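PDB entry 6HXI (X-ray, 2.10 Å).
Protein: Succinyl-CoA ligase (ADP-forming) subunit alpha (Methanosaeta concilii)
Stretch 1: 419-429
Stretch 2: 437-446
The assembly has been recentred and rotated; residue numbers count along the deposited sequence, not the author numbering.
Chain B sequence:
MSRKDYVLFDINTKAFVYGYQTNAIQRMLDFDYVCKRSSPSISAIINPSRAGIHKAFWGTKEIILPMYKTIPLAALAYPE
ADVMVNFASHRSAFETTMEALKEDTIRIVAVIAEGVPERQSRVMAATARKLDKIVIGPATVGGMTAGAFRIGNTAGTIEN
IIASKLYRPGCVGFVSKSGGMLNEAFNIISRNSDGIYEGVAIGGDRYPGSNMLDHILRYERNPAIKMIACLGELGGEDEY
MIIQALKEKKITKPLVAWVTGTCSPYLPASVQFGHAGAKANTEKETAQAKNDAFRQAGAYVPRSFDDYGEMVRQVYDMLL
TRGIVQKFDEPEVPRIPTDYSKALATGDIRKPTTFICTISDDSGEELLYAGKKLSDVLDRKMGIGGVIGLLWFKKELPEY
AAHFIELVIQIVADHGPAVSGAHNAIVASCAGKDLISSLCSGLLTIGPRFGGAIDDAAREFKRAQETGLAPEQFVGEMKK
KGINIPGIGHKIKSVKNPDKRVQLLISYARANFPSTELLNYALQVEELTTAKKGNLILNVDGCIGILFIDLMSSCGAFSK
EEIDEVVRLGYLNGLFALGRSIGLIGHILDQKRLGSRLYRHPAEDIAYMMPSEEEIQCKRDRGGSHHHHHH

Stretch 1, residues 419-429: VSGAHNAIVAS
Stretch 2, residues 437-446: SSLCSGLLTI

Two buried helical segments of the succinyl-CoA ligase alpha subunit pack tightly against each other. In stretch 1, Val-419 (phi/psi -70/155, chi1 m) occupies the N-cap position and residues 420-429 are helical; in stretch 2 a helix that begins earlier in the chain runs through 437-443, and a type I beta turn follows from Leu-443 to Ile-446. The helices run nearly antiparallel, at 149° between their N-to-C directions, and their axes approach to 7.1 Å. The register is set by Gly-421 and Gly-442, whose CA atoms lie 4.1 Å apart. Together the stretches bury 389 Å², with no hydrogen bond between them; close backbone packing, small side chains and CA-H...O contacts make the interface.

Stretch 2 begins with Ser-437 (chi1 m), which points sideways and makes no contact. Ser-438, also m, points toward stretch 1 and packs against its Ala-428 and Ser-429 end, where the helix continues later in the chain: Ser-438 OG is 3.6 Å from Ala-428 CB and 3.4 Å from Ser-429 N. The latter pair has too poor an angle for a hydrogen bond, and Ser-429 N instead bonds to Ala-425 O (3.0 Å) within its own helix. The Ser-438 hydroxyl is satisfied elsewhere in the structure. Ser-438 O accepts a CA-H...O contact from Ala-425 CA (3.4 Å, 145° at H) while also receiving Gly-442 N at 3.2 Å.

Leu-439 (chi1 t, chi2 p) and Cys-440 (m) point away, leaving the small residues to line the interface. Ser-441, with chi1 t, again points toward stretch 1. Ser-441 CB lies 4.0 Å from Ala-428 CB, a methyl that packs against it without a larger side chain between the helices, and Ser-441 O is 3.8 Å from Asn-424 CB.

Gly-442 (phi/psi -70/-46) is the tightest point. Its CA packs 3.2 Å from Gly-421 O and 4.0 Å from Ala-425 N. A CB here would sit 2.6 Å from Gly-421 O and 3.0 Å from Ala-425 CB, clashing with both, so the absence of a side chain is what allows this approach. In return, Gly-421 CA makes a CA-H...O contact with Gly-442 O (3.5 Å, 131° at H).

Leu-443 (m, t) points away and Leu-444 (m, t; phi/psi -72/2) sideways, both without contact, as the chain leaves the helix. Thr-445 (phi/psi -93/-13, chi1 p) then turns toward the start of the stretch 1 helix. Its OG1 donates to Gly-442 O at 2.8 Å, which satisfies the hydroxyl within its own stretch and holds it 3.2 Å from Gly-421 CA. The neighbouring Gly-421 N, 3.3 Å from Thr-445 OG1, is at a poor angle and is not bonded to it. Thr-445 CG2 lies 3.5 Å from ND2 of Asn-424 (chi1 m, chi2 25°), an amide hydrogen-bonded elsewhere in the structure. Ile-446 (m, t; phi/psi -74/116) closes the turn through its N, 3.1 Å from Leu-443 O, and its side chain stays clear of stretch 1.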

# COMPACT_ATOMS: atom_id res chain seq x y z
N VAL B 419 -5.63 16.28 7.70
CA VAL B 419 -6.57 15.22 7.31
C VAL B 419 -5.89 13.82 7.26
O VAL B 419 -4.67 13.73 7.01
CB VAL B 419 -7.33 15.56 6.03
CG1 VAL B 419 -8.13 16.86 6.19
CG2 VAL B 419 -6.39 15.63 4.87
N SER B 420 -6.67 12.73 7.43
CA SER B 420 -6.17 11.35 7.55
C SER B 420 -5.06 10.98 6.56
O SER B 420 -4.00 10.53 6.98
CB SER B 420 -7.32 10.35 7.49
OG SER B 420 -7.98 10.41 8.74
N GLY B 421 -5.33 11.14 5.28
CA GLY B 421 -4.41 10.81 4.20
C GLY B 421 -3.11 11.57 4.25
O GLY B 421 -2.04 10.95 4.19
N ALA B 422 -3.18 12.90 4.39
CA ALA B 422 -1.98 13.74 4.43
C ALA B 422 -1.21 13.39 5.71
O ALA B 422 -0.02 13.19 5.68
CB ALA B 422 -2.37 15.21 4.40
N HIS B 423 -1.93 13.22 6.78
CA HIS B 423 -1.37 12.88 8.10
C HIS B 423 -0.61 11.56 8.07
O HIS B 423 0.52 11.53 8.51
CB HIS B 423 -2.42 12.92 9.23
CG HIS B 423 -1.83 12.53 10.55
ND1 HIS B 423 -1.01 13.42 11.28
CD2 HIS B 423 -1.95 11.37 11.24
CE1 HIS B 423 -0.66 12.76 12.39
NE2 HIS B 423 -1.18 11.51 12.40
N ASN B 424 -1.15 10.52 7.47
CA ASN B 424 -0.45 9.24 7.37
C ASN B 424 0.78 9.30 6.47
O ASN B 424 1.80 8.65 6.79
CB ASN B 424 -1.39 8.09 6.96
CG ASN B 424 -2.08 7.49 8.14
OD1 ASN B 424 -2.28 8.14 9.16
ND2 ASN B 424 -2.44 6.23 8.04
N ALA B 425 0.67 10.03 5.36
CA ALA B 425 1.76 10.23 4.38
C ALA B 425 2.95 10.98 5.06
O ALA B 425 4.09 10.66 4.79
CB ALA B 425 1.25 11.01 3.12
N ILE B 426 2.66 11.93 5.97
CA ILE B 426 3.62 12.73 6.71
C ILE B 426 4.32 11.89 7.74
O ILE B 426 5.52 12.03 7.91
CB ILE B 426 2.88 13.97 7.35
CG1 ILE B 426 2.62 15.07 6.28
CG2 ILE B 426 3.63 14.52 8.59
CD1 ILE B 426 1.68 16.21 6.74
N VAL B 427 3.57 11.06 8.46
CA VAL B 427 4.14 10.16 9.45
C VAL B 427 5.12 9.19 8.74
O VAL B 427 6.25 9.07 9.18
CB VAL B 427 3.04 9.44 10.27
CG1 VAL B 427 3.60 8.30 11.09
CG2 VAL B 427 2.30 10.45 11.15
N ALA B 428 4.72 8.54 7.68
CA ALA B 428 5.59 7.61 6.92
C ALA B 428 6.85 8.37 6.43
O ALA B 428 7.94 7.81 6.50
CB ALA B 428 4.82 7.03 5.69
N SER B 429 6.67 9.61 5.89
CA SER B 429 7.79 10.45 5.42
C SER B 429 8.74 10.77 6.59
O SER B 429 9.94 10.67 6.44
CB SER B 429 7.30 11.74 4.76
OG SER B 429 8.33 12.36 4.00
N SER B 437 6.10 4.63 -0.95
CA SER B 437 5.58 3.95 0.25
C SER B 437 4.76 4.92 1.06
O SER B 437 3.70 4.55 1.58
CB SER B 437 6.72 3.45 1.13
OG SER B 437 7.47 2.50 0.40
N SER B 438 5.33 6.11 1.29
CA SER B 438 4.66 7.17 2.04
C SER B 438 3.33 7.57 1.37
O SER B 438 2.35 7.75 2.06
CB SER B 438 5.57 8.40 2.17
OG SER B 438 6.74 8.04 2.87
N LEU B 439 3.31 7.67 0.05
CA LEU B 439 2.08 8.00 -0.69
C LEU B 439 1.00 6.96 -0.48
O LEU B 439 -0.12 7.32 -0.10
CB LEU B 439 2.37 8.16 -2.20
CG LEU B 439 1.14 8.31 -3.12
CD1 LEU B 439 0.38 9.64 -2.84
CD2 LEU B 439 1.57 8.24 -4.56
N CYS B 440 1.34 5.67 -0.70
CA CYS B 440 0.37 4.60 -0.45
C CYS B 440 -0.06 4.52 1.00
O CYS B 440 -1.20 4.18 1.26
CB CYS B 440 0.91 3.27 -0.94
SG CYS B 440 1.27 3.31 -2.70
N SER B 441 0.83 4.77 1.94
CA SER B 441 0.43 4.80 3.37
C SER B 441 -0.75 5.81 3.53
O SER B 441 -1.70 5.50 4.21
CB SER B 441 1.59 5.23 4.27
OG SER B 441 1.23 4.95 5.62
N GLY B 442 -0.65 7.00 2.88
CA GLY B 442 -1.68 8.05 2.87
C GLY B 442 -2.91 7.65 2.07
O GLY B 442 -4.04 7.77 2.54
N LEU B 443 -2.72 7.10 0.88
CA LEU B 443 -3.86 6.71 0.01
C LEU B 443 -4.74 5.63 0.59
O LEU B 443 -5.93 5.58 0.29
CB LEU B 443 -3.35 6.29 -1.38
CG LEU B 443 -2.79 7.35 -2.29
CD1 LEU B 443 -2.27 6.74 -3.54
CD2 LEU B 443 -3.83 8.32 -2.72
N LEU B 444 -4.17 4.73 1.41
CA LEU B 444 -4.87 3.62 2.02
C LEU B 444 -5.84 4.06 3.13
O LEU B 444 -6.56 3.23 3.64
CB LEU B 444 -3.91 2.53 2.51
CG LEU B 444 -3.23 1.68 1.40
CD1 LEU B 444 -2.10 0.90 1.98
CD2 LEU B 444 -4.26 0.74 0.64
N THR B 445 -5.95 5.38 3.39
CA THR B 445 -6.94 5.87 4.36
C THR B 445 -8.23 6.23 3.60
O THR B 445 -9.25 6.48 4.23
CB THR B 445 -6.43 7.07 5.14
OG1 THR B 445 -6.28 8.17 4.22
CG2 THR B 445 -5.16 6.80 5.87
N ILE B 446 -8.16 6.32 2.26
CA ILE B 446 -9.27 6.77 1.42
C ILE B 446 -10.32 5.69 1.33
O ILE B 446 -10.04 4.57 0.85
CB ILE B 446 -8.85 7.30 0.04
CG1 ILE B 446 -7.96 8.55 0.13
CG2 ILE B 446 -10.09 7.55 -0.88
CD1 ILE B 446 -7.23 8.84 -1.22